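Local coordinates for WbbM protein (Klebsiella pneumoniae, PDB 6U4B) that is a trimeric, bifunctional O-antigen polymerase that binds magnesium and probably transfers sugars through two glycosyltransferase domains, at residues A[385-390]-A[507-512]; A[410-415]-A[576-581]; A[421-426]-A[476-481]. All blocks are in the same frame, centred on the assembly; numbering follows the deposited sequence.

Interaction 1 of 3, residues A[385-390]-A[507-512]; sequences STYARL and QDIMNK
The guanidinium group of Arg389 is held by two carboxylates, Asp506 at NE and Asp406 at NH1, and just before it reaches them the arginine chain runs past the methyl end of Met510. CE of Met510 lies 3.6 Å from NE of Arg389, and the neighbouring CD of the arginine packs against the same methyl; the two side chains cross at about a right angle. Both chains are bent at chi3, -72° in Arg389 and -70° in Met510, which turns the sulfur-methyl end of one across the bend of the other. Asp406 is a magnesium ligand, together with Asp408 and His560, so Arg389 stands in the second shell of the metal site; its positive charge would be expected to offset part of that acidic cluster. The first two of these ligands form the DxD motif expected of a GT-A glycosyltransferase, and helix 505-513 supplies both Asp506 and Met510 to Arg389. One residue on, CD2 of Leu390 lies 3.7 Å from CG of Met510 and also touches CG2 of Ile509, while CD1 of Leu390 meets CD1 of Ile509 at 3.9 Å. That same Ile509 CD1 also comes within 4.2 Å of CE2 on the Tyr387 ring, approaching it obliquely. Within the helix, Gln507 O accepts both the backbone N and, at 3.0 Å, the ND2 of Asn511, from opposite faces of its carbonyl plane.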
loop_
_atom_site.group_PDB
_atom_site.type_symbol
_atom_site.label_atom_id
_atom_site.label_comp_id
_atom_site.label_asym_id
_atom_site.label_seq_id
_atom_site.Cartn_x
_atom_site.Cartn_y
_atom_site.Cartn_z
ATOM N N SER A 385 26.702 -10.646 -19.727
ATOM C CA SER A 385 25.675 -9.666 -19.392
ATOM C C SER A 385 25.832 -8.394 -20.218
ATOM O O SER A 385 24.835 -7.805 -20.651
ATOM C CB SER A 385 25.718 -9.350 -17.898
ATOM O OG SER A 385 27.029 -9.006 -17.487
ATOM N N THR A 386 27.073 -7.958 -20.451
ATOM C CA THR A 386 27.298 -6.753 -21.246
ATOM C C THR A 386 26.744 -6.910 -22.659
ATOM O O THR A 386 26.220 -5.951 -23.238
ATOM C CB THR A 386 28.791 -6.419 -21.291
ATOM O OG1 THR A 386 29.265 -6.151 -19.966
ATOM C CG2 THR A 386 29.050 -5.199 -22.171
ATOM N N TYR A 387 26.833 -8.116 -23.219
ATOM C CA TYR A 387 26.409 -8.375 -24.590
ATOM C C TYR A 387 25.179 -9.273 -24.663
ATOM O O TYR A 387 24.949 -9.919 -25.689
ATOM C CB TYR A 387 27.567 -8.983 -25.385
ATOM C CG TYR A 387 28.754 -8.055 -25.506
ATOM C CD1 TYR A 387 29.795 -8.098 -24.586
ATOM C CD2 TYR A 387 28.824 -7.125 -26.533
ATOM C CE1 TYR A 387 30.876 -7.244 -24.694
ATOM C CE2 TYR A 387 29.896 -6.268 -26.645
ATOM C CZ TYR A 387 30.919 -6.330 -25.728
ATOM O OH TYR A 387 31.988 -5.473 -25.850
ATOM N N ALA A 388 24.374 -9.304 -23.595
ATOM C CA ALA A 388 23.245 -10.229 -23.526
ATOM C C ALA A 388 22.272 -10.028 -24.681
ATOM O O ALA A 388 21.718 -11.001 -25.208
ATOM C CB ALA A 388 22.522 -10.065 -22.188
ATOM N N ARG A 389 22.050 -8.774 -25.089
ATOM C CA ARG A 389 21.090 -8.493 -26.153
ATOM C C ARG A 389 21.439 -9.219 -27.448
ATOM O O ARG A 389 20.539 -9.613 -28.200
ATOM C CB ARG A 389 21.008 -6.985 -26.399
ATOM C CG ARG A 389 20.210 -6.217 -25.349
ATOM C CD ARG A 389 20.168 -4.734 -25.685
ATOM N NE ARG A 389 21.454 -4.087 -25.456
ATOM C CZ ARG A 389 21.629 -3.010 -24.697
ATOM N NH1 ARG A 389 20.592 -2.435 -24.101
ATOM N NH2 ARG A 389 22.842 -2.495 -24.547
ATOM N N LEU A 390 22.733 -9.408 -27.725
ATOM C CA LEU A 390 23.144 -10.079 -28.954
ATOM C C LEU A 390 22.675 -11.526 -29.014
ATOM O O LEU A 390 22.541 -12.075 -30.112
ATOM C CB LEU A 390 24.666 -10.038 -29.096
ATOM C CG LEU A 390 25.335 -8.667 -29.084
ATOM C CD1 LEU A 390 26.833 -8.815 -29.307
ATOM C CD2 LEU A 390 24.719 -7.761 -30.136
ATOM N N GLN A 507 25.251 -2.028 -28.548
ATOM C CA GLN A 507 24.421 -1.037 -29.227
ATOM C C GLN A 507 25.011 -0.681 -30.585
ATOM O O GLN A 507 24.281 -0.553 -31.575
ATOM C CB GLN A 507 24.257 0.215 -28.363
ATOM C CG GLN A 507 23.297 1.243 -28.961
ATOM C CD GLN A 507 22.988 2.392 -28.014
ATOM O OE1 GLN A 507 21.986 2.367 -27.301
ATOM N NE2 GLN A 507 23.845 3.405 -28.008
ATOM N N ASP A 508 26.337 -0.535 -30.654
ATOM C CA ASP A 508 26.994 -0.283 -31.933
ATOM C C ASP A 508 26.918 -1.501 -32.843
ATOM O O ASP A 508 26.703 -1.365 -34.053
ATOM C CB ASP A 508 28.452 0.118 -31.708
ATOM C CG ASP A 508 28.604 1.561 -31.273
ATOM O OD1 ASP A 508 27.607 2.310 -31.329
ATOM O OD2 ASP A 508 29.729 1.942 -30.880
ATOM N N ILE A 509 27.101 -2.698 -32.280
ATOM C CA ILE A 509 27.048 -3.919 -33.077
ATOM C C ILE A 509 25.675 -4.075 -33.717
ATOM O O ILE A 509 25.559 -4.396 -34.907
ATOM C CB ILE A 509 27.406 -5.137 -32.206
ATOM C CG1 ILE A 509 28.876 -5.081 -31.789
ATOM C CG2 ILE A 509 27.102 -6.435 -32.943
ATOM C CD1 ILE A 509 29.279 -6.160 -30.813
ATOM N N MET A 510 24.614 -3.835 -32.942
ATOM C CA MET A 510 23.263 -3.993 -33.469
ATOM C C MET A 510 22.907 -2.888 -34.455
ATOM O O MET A 510 22.183 -3.141 -35.423
ATOM C CB MET A 510 22.252 -4.041 -32.319
ATOM C CG MET A 510 22.358 -5.303 -31.470
ATOM S SD MET A 510 21.092 -5.415 -30.187
ATOM C CE MET A 510 21.626 -4.121 -29.067
ATOM N N ASN A 511 23.395 -1.665 -34.233
ATOM C CA ASN A 511 23.160 -0.602 -35.206
ATOM C C ASN A 511 23.810 -0.933 -36.545
ATOM O O ASN A 511 23.248 -0.644 -37.608
ATOM C CB ASN A 511 23.681 0.728 -34.668
ATOM C CG ASN A 511 22.590 1.565 -34.027
ATOM O OD1 ASN A 511 21.852 2.267 -34.717
ATOM N ND2 ASN A 511 22.483 1.496 -32.704
ATOM N N LYS A 512 24.990 -1.552 -36.513
ATOM C CA LYS A 512 25.664 -1.927 -37.751
ATOM C C LYS A 512 24.945 -3.077 -38.444
ATOM O O LYS A 512 24.688 -3.023 -39.652
ATOM C CB LYS A 512 27.122 -2.289 -37.460
ATOM C CG LYS A 512 27.837 -3.016 -38.597
ATOM C CD LYS A 512 29.338 -3.099 -38.344
ATOM C CE LYS A 512 30.005 -4.139 -39.238
ATOM N NZ LYS A 512 29.787 -3.888 -40.688
#

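Interaction 2 of 3, residues A[410-415]-A[576-581]; sequences VVKADL and YDDFIE
The short strand 409-411, directly after the DxD pair Asp406 and Asp408 that binds magnesium, lies against helix 576-583 near the C-terminal end of the chain, with Val410 of the strand, and Lys412 just after it, facing Asp578 and Phe579. The strand pairs antiparallel with 558-560, which brings in the third metal ligand, His560, so the helix packs on the strand pair next to the metal site. Lys412 supplies the polar half. Its chain curls at chi2 (-78°) and chi3 (-68°), folding back so that the Lys412 and Asp578 side chains cross at about a right angle. The salt bridge runs from NZ of Lys412 to OD1 of Asp578; its modelled length of 2.4 Å is too short to be trusted in detail. A water 2.8 Å from Lys412 NZ accepts from the ammonium and donates to the backbone O of Asp578 at 3.3 Å, so the lysine reaches this one residue twice. Glu581 OE2 stays 4.2 Å from Lys412 NZ, beyond a salt bridge; its OE1 is salt-bridged to Arg325, and a second water joins OE1 only weakly to Lys412 NZ. Asp577 is salt-bridged to Arg349 of the second subunit, which puts this helix at a subunit interface of the trimer. On the apolar side Phe579 meets the ring of Trp568, while CG1 of Val410 approaches CD1 of Phe579 obliquely at 4.4 Å.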
loop_
_atom_site.group_PDB
_atom_site.type_symbol
_atom_site.label_atom_id
_atom_site.label_comp_id
_atom_site.label_asym_id
_atom_site.label_seq_id
_atom_site.Cartn_x
_atom_site.Cartn_y
_atom_site.Cartn_z
ATOM N N VAL A 410 11.050 2.208 -16.142
ATOM C CA VAL A 410 9.690 1.864 -15.748
ATOM C C VAL A 410 8.779 2.203 -16.918
ATOM O O VAL A 410 9.001 3.196 -17.619
ATOM C CB VAL A 410 9.225 2.597 -14.465
ATOM C CG1 VAL A 410 10.050 2.172 -13.255
ATOM C CG2 VAL A 410 9.263 4.110 -14.644
ATOM N N VAL A 411 7.767 1.373 -17.144
ATOM C CA VAL A 411 6.815 1.614 -18.220
ATOM C C VAL A 411 5.605 2.343 -17.655
ATOM O O VAL A 411 5.259 2.208 -16.475
ATOM C CB VAL A 411 6.400 0.308 -18.928
ATOM C CG1 VAL A 411 7.633 -0.437 -19.424
ATOM C CG2 VAL A 411 5.572 -0.566 -18.005
ATOM N N LYS A 412 4.970 3.147 -18.508
ATOM C CA LYS A 412 3.724 3.826 -18.177
ATOM C C LYS A 412 2.578 3.356 -19.061
ATOM O O LYS A 412 1.526 4.006 -19.097
ATOM C CB LYS A 412 3.890 5.344 -18.301
ATOM C CG LYS A 412 5.101 5.904 -17.572
ATOM C CD LYS A 412 4.856 6.013 -16.077
ATOM C CE LYS A 412 3.810 7.070 -15.773
ATOM N NZ LYS A 412 3.683 7.316 -14.312
ATOM N N ALA A 413 2.755 2.247 -19.777
ATOM C CA ALA A 413 1.762 1.781 -20.730
ATOM C C ALA A 413 1.917 0.280 -20.921
ATOM O O ALA A 413 2.897 -0.330 -20.483
ATOM C CB ALA A 413 1.888 2.514 -22.072
ATOM N N ASP A 414 0.927 -0.310 -21.582
ATOM C CA ASP A 414 0.959 -1.730 -21.903
ATOM C C ASP A 414 2.074 -2.004 -22.907
ATOM O O ASP A 414 2.066 -1.459 -24.016
ATOM C CB ASP A 414 -0.400 -2.158 -22.460
ATOM C CG ASP A 414 -0.454 -3.629 -22.833
ATOM O OD1 ASP A 414 0.493 -4.378 -22.516
ATOM O OD2 ASP A 414 -1.461 -4.036 -23.451
ATOM N N LEU A 415 3.041 -2.840 -22.521
ATOM C CA LEU A 415 4.106 -3.213 -23.446
ATOM C C LEU A 415 3.578 -4.009 -24.631
ATOM O O LEU A 415 4.271 -4.127 -25.644
ATOM C CB LEU A 415 5.182 -4.023 -22.720
ATOM C CG LEU A 415 6.349 -3.261 -22.090
ATOM C CD1 LEU A 415 7.317 -4.232 -21.428
ATOM C CD2 LEU A 415 7.066 -2.429 -23.138
ATOM N N TYR A 576 11.105 10.813 -10.589
ATOM C CA TYR A 576 11.462 10.035 -9.408
ATOM C C TYR A 576 10.238 9.383 -8.780
ATOM O O TYR A 576 10.317 8.252 -8.284
ATOM C CB TYR A 576 12.176 10.928 -8.395
ATOM C CG TYR A 576 12.321 10.318 -7.024
ATOM C CD1 TYR A 576 13.099 9.185 -6.826
ATOM C CD2 TYR A 576 11.690 10.883 -5.923
ATOM C CE1 TYR A 576 13.236 8.626 -5.572
ATOM C CE2 TYR A 576 11.822 10.334 -4.665
ATOM C CZ TYR A 576 12.598 9.207 -4.494
ATOM O OH TYR A 576 12.731 8.657 -3.241
ATOM N N ASP A 577 9.098 10.080 -8.789
ATOM C CA ASP A 577 7.877 9.500 -8.242
ATOM C C ASP A 577 7.418 8.291 -9.050
ATOM O O ASP A 577 6.829 7.360 -8.488
ATOM C CB ASP A 577 6.771 10.552 -8.187
ATOM C CG ASP A 577 7.114 11.717 -7.272
ATOM O OD1 ASP A 577 7.984 11.557 -6.391
ATOM O OD2 ASP A 577 6.508 12.797 -7.435
ATOM N N ASP A 578 7.681 8.287 -10.360
ATOM C CA ASP A 578 7.297 7.155 -11.199
ATOM C C ASP A 578 8.042 5.888 -10.808
ATOM O O ASP A 578 7.513 4.782 -10.965
ATOM C CB ASP A 578 7.559 7.481 -12.667
ATOM C CG ASP A 578 6.783 8.688 -13.139
ATOM O OD1 ASP A 578 5.608 8.526 -13.527
ATOM O OD2 ASP A 578 7.341 9.801 -13.096
ATOM N N PHE A 579 9.273 6.025 -10.316
ATOM C CA PHE A 579 10.025 4.865 -9.858
ATOM C C PHE A 579 9.551 4.410 -8.483
ATOM O O PHE A 579 9.299 3.219 -8.269
ATOM C CB PHE A 579 11.517 5.193 -9.835
ATOM C CG PHE A 579 12.355 4.137 -9.181
ATOM C CD1 PHE A 579 12.765 3.023 -9.890
ATOM C CD2 PHE A 579 12.738 4.260 -7.855
ATOM C CE1 PHE A 579 13.536 2.046 -9.288
ATOM C CE2 PHE A 579 13.508 3.289 -7.248
ATOM C CZ PHE A 579 13.909 2.180 -7.965
ATOM N N ILE A 580 9.431 5.351 -7.541
ATOM C CA ILE A 580 8.987 5.022 -6.187
ATOM C C ILE A 580 7.619 4.358 -6.219
ATOM O O ILE A 580 7.367 3.386 -5.498
ATOM C CB ILE A 580 8.975 6.291 -5.314
ATOM C CG1 ILE A 580 10.405 6.752 -5.038
ATOM C CG2 ILE A 580 8.219 6.053 -4.014
ATOM C CD1 ILE A 580 11.255 5.715 -4.328
ATOM N N GLU A 581 6.722 4.871 -7.066
ATOM C CA GLU A 581 5.384 4.306 -7.211
ATOM C C GLU A 581 5.424 2.793 -7.411
ATOM O O GLU A 581 4.570 2.067 -6.892
ATOM C CB GLU A 581 4.680 4.983 -8.388
ATOM C CG GLU A 581 3.292 4.469 -8.708
ATOM C CD GLU A 581 2.806 4.960 -10.062
ATOM O OE1 GLU A 581 2.361 4.127 -10.879
ATOM O OE2 GLU A 581 2.888 6.179 -10.317
HETATM O O HOH W 1 4.670 5.360 -12.533
HETATM O O HOH W 2 1.536 4.881 -14.104
#

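Interaction 3 of 3, residues A[421-426]-A[476-481]; sequences VPLGNN and IIVFNV
Chi1 of Asn480 is -172°, which swings its amide opposite the backbone nitrogen and out toward the loop 421-426, and in Val478, two residues earlier, a chi1 of -177° sends CG1 out the same way. The amide reaches the backbone of the loop and the methyl reaches Leu423. ND2 of Asn480 donates to the carbonyl O of Asn426 at 2.9 Å, arriving nearly head-on with a C=O...N angle of 165°; the acceptor is tilted somewhat from the amide plane, and the bond bends at its hydrogen. CB of Asn480 lies 3.3 Å from the same Asn426 O. The other end of the amide is engaged as well: OD1 caps the N of Gln483, because Asn480 is the N-cap of helix 481-487. One flat group thus ties the start of that helix to the loop. The backbone of Asn480 turns sharply here too, the residue being the centre of an inverse gamma turn in which Val481 N donates weakly to Phe479 O. Across from it the loop makes a type II' turn from Leu423 to Asn426, with Gly424 at its positive-phi corner and Asn426 N bonded to Leu423 O at 3.1 Å. Leu423 closes the apolar side: its CD2 sits 3.8 Å from CB of Asn480 and 4.1 Å from CG1 of Val478. Asn426 turns its own side chain elsewhere, to Thr519. The turn leads straight into strand 428-432, which pairs antiparallel with 477-479; 477-479 also pairs antiparallel with 402-405, so the contact sits at the end of the mixed sheet of the family 8 region, where 477-479 hands over to helix 481-487.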
loop_
_atom_site.group_PDB
_atom_site.type_symbol
_atom_site.label_atom_id
_atom_site.label_comp_id
_atom_site.label_asym_id
_atom_site.label_seq_id
_atom_site.Cartn_x
_atom_site.Cartn_y
_atom_site.Cartn_z
ATOM N N VAL A 421 2.903 -3.238 -33.538
ATOM C CA VAL A 421 3.498 -2.365 -34.555
ATOM C C VAL A 421 3.894 -3.203 -35.767
ATOM O O VAL A 421 4.601 -4.216 -35.610
ATOM C CB VAL A 421 4.707 -1.624 -33.980
ATOM C CG1 VAL A 421 5.415 -0.835 -35.073
ATOM C CG2 VAL A 421 4.276 -0.702 -32.850
ATOM N N PRO A 422 3.467 -2.839 -36.977
ATOM C CA PRO A 422 3.859 -3.613 -38.164
ATOM C C PRO A 422 5.361 -3.524 -38.401
ATOM O O PRO A 422 5.924 -2.433 -38.506
ATOM C CB PRO A 422 3.069 -2.950 -39.301
ATOM C CG PRO A 422 1.969 -2.180 -38.620
ATOM C CD PRO A 422 2.546 -1.740 -37.310
ATOM N N LEU A 423 6.008 -4.691 -38.485
ATOM C CA LEU A 423 7.451 -4.762 -38.662
ATOM C C LEU A 423 7.890 -5.143 -40.067
ATOM O O LEU A 423 9.030 -4.845 -40.435
ATOM C CB LEU A 423 8.065 -5.765 -37.672
ATOM C CG LEU A 423 8.839 -5.192 -36.478
ATOM C CD1 LEU A 423 8.001 -4.166 -35.744
ATOM C CD2 LEU A 423 9.267 -6.313 -35.543
ATOM N N GLY A 424 7.032 -5.784 -40.857
ATOM C CA GLY A 424 7.476 -6.272 -42.153
ATOM C C GLY A 424 8.577 -7.297 -41.981
ATOM O O GLY A 424 8.526 -8.156 -41.094
ATOM N N ASN A 425 9.597 -7.210 -42.834
ATOM C CA ASN A 425 10.798 -8.017 -42.672
ATOM C C ASN A 425 11.942 -7.231 -42.040
ATOM O O ASN A 425 13.100 -7.651 -42.137
ATOM C CB ASN A 425 11.234 -8.623 -44.009
ATOM C CG ASN A 425 11.435 -7.583 -45.093
ATOM O OD1 ASN A 425 11.551 -6.388 -44.820
ATOM N ND2 ASN A 425 11.481 -8.039 -46.340
ATOM N N ASN A 426 11.643 -6.099 -41.406
ATOM C CA ASN A 426 12.653 -5.415 -40.613
ATOM C C ASN A 426 13.087 -6.304 -39.456
ATOM O O ASN A 426 12.320 -7.131 -38.955
ATOM C CB ASN A 426 12.123 -4.081 -40.083
ATOM C CG ASN A 426 12.155 -2.986 -41.129
ATOM O OD1 ASN A 426 12.841 -3.105 -42.143
ATOM N ND2 ASN A 426 11.424 -1.905 -40.882
ATOM N N ILE A 476 15.199 -0.185 -25.528
ATOM C CA ILE A 476 13.970 -0.934 -25.761
ATOM C C ILE A 476 13.951 -1.360 -27.225
ATOM O O ILE A 476 14.089 -0.532 -28.131
ATOM C CB ILE A 476 12.722 -0.119 -25.355
ATOM C CG1 ILE A 476 11.467 -0.995 -25.349
ATOM C CG2 ILE A 476 12.524 1.119 -26.229
ATOM C CD1 ILE A 476 10.284 -0.342 -24.636
ATOM N N ILE A 477 13.839 -2.665 -27.466
ATOM C CA ILE A 477 13.957 -3.223 -28.808
ATOM C C ILE A 477 12.912 -4.314 -28.983
ATOM O O ILE A 477 12.828 -5.234 -28.164
ATOM C CB ILE A 477 15.360 -3.806 -29.075
ATOM C CG1 ILE A 477 16.459 -2.785 -28.776
ATOM C CG2 ILE A 477 15.464 -4.281 -30.512
ATOM C CD1 ILE A 477 17.858 -3.361 -28.845
ATOM N N VAL A 478 12.136 -4.229 -30.057
ATOM C CA VAL A 478 11.272 -5.326 -30.472
ATOM C C VAL A 478 12.062 -6.177 -31.458
ATOM O O VAL A 478 12.332 -5.751 -32.584
ATOM C CB VAL A 478 9.966 -4.826 -31.096
ATOM C CG1 VAL A 478 9.073 -6.009 -31.446
ATOM C CG2 VAL A 478 9.254 -3.875 -30.144
ATOM N N PHE A 479 12.441 -7.375 -31.033
ATOM C CA PHE A 479 13.179 -8.286 -31.893
ATOM C C PHE A 479 12.219 -9.033 -32.807
ATOM O O PHE A 479 11.260 -9.654 -32.339
ATOM C CB PHE A 479 13.988 -9.279 -31.058
ATOM C CG PHE A 479 15.248 -8.702 -30.476
ATOM C CD1 PHE A 479 15.201 -7.861 -29.378
ATOM C CD2 PHE A 479 16.481 -9.014 -31.021
ATOM C CE1 PHE A 479 16.361 -7.336 -28.841
ATOM C CE2 PHE A 479 17.642 -8.493 -30.488
ATOM C CZ PHE A 479 17.584 -7.653 -29.398
ATOM N N ASN A 480 12.470 -8.963 -34.115
ATOM C CA ASN A 480 11.779 -9.816 -35.080
ATOM C C ASN A 480 12.561 -11.123 -35.163
ATOM O O ASN A 480 13.329 -11.373 -36.096
ATOM C CB ASN A 480 11.665 -9.127 -36.435
ATOM C CG ASN A 480 10.795 -9.898 -37.412
ATOM O OD1 ASN A 480 10.459 -11.061 -37.184
ATOM N ND2 ASN A 480 10.432 -9.253 -38.514
ATOM N N VAL A 481 12.358 -11.968 -34.149
ATOM C CA VAL A 481 13.152 -13.187 -34.018
ATOM C C VAL A 481 12.940 -14.100 -35.217
ATOM O O VAL A 481 13.898 -14.678 -35.748
ATOM C CB VAL A 481 12.822 -13.901 -32.695
ATOM C CG1 VAL A 481 13.611 -15.196 -32.580
ATOM C CG2 VAL A 481 13.116 -12.992 -31.512
#

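How the interactions relate
Going from the N terminus, the chain passes 385-390, then 410-415, then 421-426 before any contact is closed. Segment 476-481 closes the first loop, interaction 3; 507-512 then closes interaction 1, and 576-581 closes interaction 2 close to the C terminus. Interaction 3 is therefore nested inside both others, while interactions 1 and 2 cross. In space interaction 3 is the middle piece: Ile477 and Phe479 pack on Arg389 and Met510 of interaction 1, and Ile476 meets Leu415 of interaction 2. Interactions 1 and 2 stay about 13 Å apart at their nearest atoms; interaction 1 ties helix 505-513 to the loop before helix 392-395, and interaction 2 ties helix 576-583 to strand 409-411.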